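Local structure of epimerase domain-containing protein (Bacillus cereus HuA2-4, 6ZLK) at residues L203-T216 with I242-I254. The protein catalyses, as a UDP-glucuronic acid 4-epimerase, the interconversion of UDP-glucuronic acid and UDP-galacturonic acid with the help of bound NAD. Residues are numbered along the deposited sequence; the frame is centred on the assembly and turned at random.
Sequences LTIFGDGTQTRDFT and IGGKEQASILDII. With UGA (uridine-5'-diphosphate-glucuronic acid), chain F.
Gly244 N donates to Asp214 OD1 at 2.9 Å, coming from above the carboxylate plane. The same oxygen takes a weak but straight bond from Gln247 NE2, the amide standing nearly perpendicular (81°) to the carboxylate. Asp214 CG lies anti to the backbone N (chi1 -164°), which brings the carboxylate alongside the Gln247 side chain and within reach of Gly244 N. OD2 is held from elsewhere, by Ala282 N and by a water that also donates to Gly244 O. A second water links Phe215 O with Glu246 N.

Further along, Arg213 and Ala248 form a hydrogen-bonded antiparallel pair, with Arg213 N 3.1 Å from Ala248 O and the return bond running from Ala248 N to Arg213 O. This short ladder extends the edge of the main sheet of an NAD-dependent epimerase/dehydratase and leads straight into a helix, where Ser249 and Asp252 form a capping box. The first turn is gripped by residues 209-211 as well: Ile250 N donates to Gln211 O and Leu251 N to Gly209 O.

Residues of both segments line part of the UDP-sugar pocket. Phe206 N binds uracil O2 at 2.9 Å, while the Phe206 ring lies over one face of the base. Arg213 NE meets diphosphate oxygen O1B in the guanidinium plane and also bonds the diphosphate of the UDP-galacturonic acid form, which occupies the same pocket; NH1 bonds Thr212 O and Pro277 O. Gln211 NE2 is shared between Phe206 O and ribose O2D. Ile250 CD1 comes within 3.3 Å of ribose O4D.

Apolar side chains complete the contact. Ile205 and Ile254 meet tip to tip, CD1 to CD1 at 3.5 Å, as do Leu203 and Ile254. Phe215 carries Arg213 CB over the centre of one ring face and receives Ile250 CD1 at its edge; its CE2 lies 3.9 Å from Ile253 CG1.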
loop_
_atom_site.group_PDB
_atom_site.type_symbol
_atom_site.label_atom_id
_atom_site.label_comp_id
_atom_site.label_asym_id
_atom_site.label_seq_id
_atom_site.Cartn_x
_atom_site.Cartn_y
_atom_site.Cartn_z
ATOM N N LEU A 203 -30.237 17.377 7.764
ATOM C CA LEU A 203 -29.246 16.291 7.967
ATOM C C LEU A 203 -28.627 15.974 6.602
ATOM O O LEU A 203 -29.375 15.660 5.646
ATOM C CB LEU A 203 -29.911 15.091 8.603
ATOM C CG LEU A 203 -29.854 15.047 10.125
ATOM C CD1 LEU A 203 -30.465 16.266 10.752
ATOM C CD2 LEU A 203 -30.500 13.772 10.673
ATOM N N THR A 204 -27.303 15.998 6.517
ATOM C CA THR A 204 -26.587 15.722 5.258
ATOM C C THR A 204 -26.460 14.214 5.132
ATOM O O THR A 204 -25.669 13.647 5.882
ATOM C CB THR A 204 -25.233 16.422 5.189
ATOM O OG1 THR A 204 -24.426 16.046 6.303
ATOM C CG2 THR A 204 -25.339 17.938 5.113
ATOM N N ILE A 205 -27.128 13.611 4.150
ATOM C CA ILE A 205 -27.071 12.152 3.955
ATOM C C ILE A 205 -26.375 11.928 2.624
ATOM O O ILE A 205 -26.869 12.452 1.634
ATOM C CB ILE A 205 -28.478 11.561 3.977
ATOM C CG1 ILE A 205 -29.141 11.832 5.328
ATOM C CG2 ILE A 205 -28.434 10.065 3.628
ATOM C CD1 ILE A 205 -30.626 11.463 5.390
ATOM N N PHE A 206 -25.302 11.143 2.587
ATOM C CA PHE A 206 -24.586 10.847 1.330
ATOM C C PHE A 206 -25.258 9.633 0.711
ATOM O O PHE A 206 -25.453 8.597 1.378
ATOM C CB PHE A 206 -23.070 10.751 1.581
ATOM C CG PHE A 206 -22.483 11.942 2.279
ATOM C CD1 PHE A 206 -23.042 13.211 2.123
ATOM C CD2 PHE A 206 -21.392 11.820 3.114
ATOM C CE1 PHE A 206 -22.503 14.316 2.764
ATOM C CE2 PHE A 206 -20.842 12.926 3.728
ATOM C CZ PHE A 206 -21.391 14.171 3.562
ATOM N N GLY A 207 -25.756 9.804 -0.504
ATOM C CA GLY A 207 -26.540 8.760 -1.159
ATOM C C GLY A 207 -27.879 8.635 -0.485
ATOM O O GLY A 207 -28.383 9.662 0.013
ATOM N N ASP A 208 -28.453 7.451 -0.436
ATOM C CA ASP A 208 -29.876 7.328 -0.021
ATOM C C ASP A 208 -29.975 6.976 1.479
ATOM O O ASP A 208 -31.066 6.940 2.004
ATOM C CB ASP A 208 -30.633 6.313 -0.859
ATOM C CG ASP A 208 -30.084 4.909 -0.795
ATOM O OD1 ASP A 208 -29.286 4.614 0.112
ATOM O OD2 ASP A 208 -30.432 4.117 -1.702
ATOM N N GLY A 209 -28.859 6.886 2.203
ATOM C CA GLY A 209 -28.941 6.596 3.638
ATOM C C GLY A 209 -29.142 5.138 3.956
ATOM O O GLY A 209 -29.191 4.754 5.164
ATOM N N THR A 210 -29.279 4.271 2.944
ATOM C CA THR A 210 -29.516 2.832 3.218
ATOM C C THR A 210 -28.187 2.080 3.410
ATOM O O THR A 210 -28.278 0.902 3.781
ATOM C CB THR A 210 -30.328 2.154 2.102
ATOM O OG1 THR A 210 -29.536 2.147 0.920
ATOM C CG2 THR A 210 -31.655 2.862 1.894
ATOM N N GLN A 211 -27.064 2.744 3.193
ATOM C CA GLN A 211 -25.722 2.180 3.468
ATOM C C GLN A 211 -25.683 1.769 4.947
ATOM O O GLN A 211 -26.317 2.415 5.773
ATOM C CB GLN A 211 -24.560 3.094 3.135
ATOM C CG GLN A 211 -24.590 4.420 3.873
ATOM C CD GLN A 211 -25.231 5.564 3.132
ATOM O OE1 GLN A 211 -26.304 5.428 2.521
ATOM N NE2 GLN A 211 -24.544 6.702 3.154
ATOM N N THR A 212 -24.990 0.676 5.242
ATOM C CA THR A 212 -24.940 0.134 6.623
ATOM C C THR A 212 -23.484 0.075 7.038
ATOM O O THR A 212 -22.561 -0.051 6.208
ATOM C CB THR A 212 -25.612 -1.234 6.766
ATOM O OG1 THR A 212 -24.928 -2.197 5.960
ATOM C CG2 THR A 212 -27.056 -1.189 6.353
ATOM N N ARG A 213 -23.308 0.153 8.329
ATOM C CA ARG A 213 -21.993 -0.027 8.929
ATOM C C ARG A 213 -22.129 -0.880 10.190
ATOM O O ARG A 213 -23.179 -0.876 10.869
ATOM C CB ARG A 213 -21.362 1.299 9.387
ATOM C CG ARG A 213 -21.060 2.294 8.281
ATOM C CD ARG A 213 -19.942 1.778 7.397
ATOM N NE ARG A 213 -19.560 2.713 6.317
ATOM C CZ ARG A 213 -19.973 2.644 5.047
ATOM N NH1 ARG A 213 -20.863 1.743 4.665
ATOM N NH2 ARG A 213 -19.444 3.460 4.130
ATOM N N ASP A 214 -21.041 -1.541 10.476
ATOM C CA ASP A 214 -20.844 -2.262 11.754
ATOM C C ASP A 214 -20.299 -1.269 12.771
ATOM O O ASP A 214 -19.127 -1.320 13.132
ATOM C CB ASP A 214 -19.831 -3.371 11.531
ATOM C CG ASP A 214 -19.889 -4.354 12.668
ATOM O OD1 ASP A 214 -20.448 -3.981 13.739
ATOM O OD2 ASP A 214 -19.472 -5.515 12.419
ATOM N N PHE A 215 -21.163 -0.422 13.249
ATOM C CA PHE A 215 -20.755 0.668 14.141
ATOM C C PHE A 215 -20.279 0.083 15.461
ATOM O O PHE A 215 -20.943 -0.774 16.061
ATOM C CB PHE A 215 -21.966 1.525 14.406
ATOM C CG PHE A 215 -22.435 2.299 13.203
ATOM C CD1 PHE A 215 -21.651 3.297 12.644
ATOM C CD2 PHE A 215 -23.655 1.993 12.619
ATOM C CE1 PHE A 215 -22.089 4.025 11.545
ATOM C CE2 PHE A 215 -24.101 2.719 11.514
ATOM C CZ PHE A 215 -23.319 3.735 10.989
ATOM N N THR A 216 -19.122 0.530 15.892
ATOM C CA THR A 216 -18.443 0.022 17.097
ATOM C C THR A 216 -18.452 1.136 18.144
ATOM O O THR A 216 -17.776 2.128 17.990
ATOM C CB THR A 216 -17.038 -0.511 16.841
ATOM O OG1 THR A 216 -17.073 -1.415 15.721
ATOM C CG2 THR A 216 -16.482 -1.159 18.092
ATOM N N ILE A 242 -12.263 -5.784 14.955
ATOM C CA ILE A 242 -12.945 -5.274 16.166
ATOM C C ILE A 242 -14.188 -4.520 15.677
ATOM O O ILE A 242 -14.027 -3.432 15.078
ATOM C CB ILE A 242 -12.014 -4.351 16.978
ATOM C CG1 ILE A 242 -10.702 -5.054 17.367
ATOM C CG2 ILE A 242 -12.730 -3.772 18.190
ATOM C CD1 ILE A 242 -10.905 -6.238 18.270
ATOM N N GLY A 243 -15.361 -5.122 15.825
ATOM C CA GLY A 243 -16.641 -4.611 15.350
ATOM C C GLY A 243 -17.656 -4.518 16.450
ATOM O O GLY A 243 -17.351 -4.856 17.605
ATOM N N GLY A 244 -18.810 -4.007 16.073
ATOM C CA GLY A 244 -19.776 -3.551 17.051
ATOM C C GLY A 244 -20.836 -4.557 17.356
ATOM O O GLY A 244 -20.908 -5.657 16.735
ATOM N N LYS A 245 -21.709 -4.157 18.269
ATOM C CA LYS A 245 -22.818 -5.041 18.700
ATOM C C LYS A 245 -23.899 -5.160 17.623
ATOM O O LYS A 245 -24.509 -6.221 17.477
ATOM C CB LYS A 245 -23.374 -4.524 20.021
ATOM C CG LYS A 245 -24.329 -5.528 20.625
ATOM C CD LYS A 245 -24.921 -5.022 21.880
ATOM C CE LYS A 245 -25.761 -6.066 22.577
ATOM N NZ LYS A 245 -26.180 -5.460 23.858
ATOM N N GLU A 246 -24.202 -4.072 16.923
ATOM C CA GLU A 246 -25.426 -3.943 16.090
ATOM C C GLU A 246 -25.081 -3.183 14.810
ATOM O O GLU A 246 -24.562 -2.068 14.904
ATOM C CB GLU A 246 -26.512 -3.198 16.860
ATOM C CG GLU A 246 -27.085 -3.970 18.037
ATOM C CD GLU A 246 -27.973 -3.235 19.048
ATOM O OE1 GLU A 246 -28.227 -1.991 18.892
ATOM O OE2 GLU A 246 -28.410 -3.923 20.029
ATOM N N GLN A 247 -25.392 -3.752 13.664
ATOM C CA GLN A 247 -25.189 -3.105 12.351
ATOM C C GLN A 247 -26.434 -2.271 12.096
ATOM O O GLN A 247 -27.509 -2.641 12.529
ATOM C CB GLN A 247 -24.895 -4.125 11.253
ATOM C CG GLN A 247 -23.628 -4.938 11.508
ATOM C CD GLN A 247 -23.800 -6.029 12.552
ATOM O OE1 GLN A 247 -24.751 -6.807 12.488
ATOM N NE2 GLN A 247 -22.928 -6.063 13.564
ATOM N N ALA A 248 -26.294 -1.141 11.417
ATOM C CA ALA A 248 -27.477 -0.316 11.127
ATOM C C ALA A 248 -27.228 0.519 9.868
ATOM O O ALA A 248 -26.054 0.799 9.536
ATOM C CB ALA A 248 -27.815 0.594 12.290
ATOM N N SER A 249 -28.306 0.990 9.252
ATOM C CA SER A 249 -28.195 1.982 8.154
ATOM C C SER A 249 -28.104 3.400 8.748
ATOM O O SER A 249 -28.517 3.621 9.890
ATOM C CB SER A 249 -29.317 1.852 7.181
ATOM O OG SER A 249 -30.543 2.275 7.778
ATOM N N ILE A 250 -27.778 4.375 7.899
ATOM C CA ILE A 250 -27.808 5.776 8.310
ATOM C C ILE A 250 -29.255 6.190 8.552
ATOM O O ILE A 250 -29.515 6.934 9.542
ATOM C CB ILE A 250 -27.079 6.640 7.286
ATOM C CG1 ILE A 250 -25.589 6.345 7.361
ATOM C CG2 ILE A 250 -27.426 8.093 7.448
ATOM C CD1 ILE A 250 -24.935 6.860 8.627
ATOM N N LEU A 251 -30.200 5.684 7.779
ATOM C CA LEU A 251 -31.619 6.018 8.027
ATOM C C LEU A 251 -32.058 5.444 9.374
ATOM O O LEU A 251 -32.855 6.121 10.081
ATOM C CB LEU A 251 -32.472 5.472 6.896
ATOM C CG LEU A 251 -32.295 6.183 5.559
ATOM C CD1 LEU A 251 -33.112 5.460 4.511
ATOM C CD2 LEU A 251 -32.637 7.648 5.626
ATOM N N ASP A 252 -31.610 4.249 9.722
ATOM C CA ASP A 252 -31.974 3.596 11.004
ATOM C C ASP A 252 -31.455 4.482 12.138
ATOM O O ASP A 252 -32.203 4.692 13.100
ATOM C CB ASP A 252 -31.328 2.214 11.163
ATOM C CG ASP A 252 -31.808 1.098 10.265
ATOM O OD1 ASP A 252 -32.963 1.236 9.789
ATOM O OD2 ASP A 252 -30.980 0.111 10.021
ATOM N N ILE A 253 -30.212 4.951 12.033
ATOM C CA ILE A 253 -29.544 5.784 13.060
ATOM C C ILE A 253 -30.358 7.061 13.231
ATOM O O ILE A 253 -30.598 7.491 14.396
ATOM C CB ILE A 253 -28.080 6.045 12.660
ATOM C CG1 ILE A 253 -27.239 4.768 12.672
ATOM C CG2 ILE A 253 -27.464 7.121 13.540
ATOM C CD1 ILE A 253 -27.084 4.112 13.980
ATOM N N ILE A 254 -30.691 7.722 12.107
ATOM C CA ILE A 254 -31.448 8.985 12.175
ATOM C C ILE A 254 -32.744 8.708 12.947
ATOM O O ILE A 254 -33.070 9.549 13.798
ATOM C CB ILE A 254 -31.679 9.574 10.786
ATOM C CG1 ILE A 254 -30.362 10.058 10.193
ATOM C CG2 ILE A 254 -32.711 10.689 10.867
ATOM C CD1 ILE A 254 -30.438 10.460 8.746
HETATM C "C1'" UGA F . -15.000 5.611 9.709
HETATM C "C2'" UGA F . -13.805 6.495 10.034
HETATM O "O2'" UGA F . -14.079 7.793 9.519
HETATM C "C3'" UGA F . -12.519 5.982 9.432
HETATM O "O3'" UGA F . -11.449 6.735 10.008
HETATM C "C4'" UGA F . -12.318 4.497 9.687
HETATM O "O4'" UGA F . -11.179 4.054 8.938
HETATM C "C5'" UGA F . -13.571 3.716 9.262
HETATM O "O5'" UGA F . -14.713 4.244 9.942
HETATM C "C6'" UGA F . -13.554 2.198 9.510
HETATM O "O'P" UGA F . -12.537 1.564 9.349
HETATM O "O'Q" UGA F . -14.575 1.639 9.808
HETATM P PB UGA F . -16.875 5.637 7.870
HETATM O O1B UGA F . -17.370 4.260 8.006
HETATM O O2B UGA F . -16.897 6.345 6.562
HETATM O O3B UGA F . -15.373 5.885 8.374
HETATM O O3A UGA F . -17.643 6.489 8.980
HETATM P PA UGA F . -18.588 7.776 9.021
HETATM O O1A UGA F . -17.792 8.934 8.607
HETATM O O2A UGA F . -19.252 7.759 10.336
HETATM O O5D UGA F . -19.658 7.454 7.859
HETATM C C5D UGA F . -20.569 6.374 7.920
HETATM C C4D UGA F . -21.572 6.552 6.820
HETATM O O4D UGA F . -22.259 7.820 6.962
HETATM C C3D UGA F . -20.984 6.548 5.406
HETATM O O3D UGA F . -21.781 5.602 4.688
HETATM C C2D UGA F . -21.166 7.982 4.899
HETATM O O2D UGA F . -21.645 7.986 3.564
HETATM C C1D UGA F . -22.339 8.494 5.725
HETATM N N1 UGA F . -22.320 9.939 5.991
HETATM C C6 UGA F . -21.242 10.547 6.573
HETATM C C2 UGA F . -23.508 10.617 5.755
HETATM O O2 UGA F . -24.486 10.107 5.221
HETATM N N3 UGA F . -23.500 11.914 6.157
HETATM C C4 UGA F . -22.460 12.595 6.744
HETATM O O4 UGA F . -22.620 13.784 7.007
HETATM C C5 UGA F . -21.253 11.833 6.938
HETATM O O HOH W 1 -19.574 -6.918 14.551
HETATM O O HOH W 2 -23.310 -1.210 17.088
#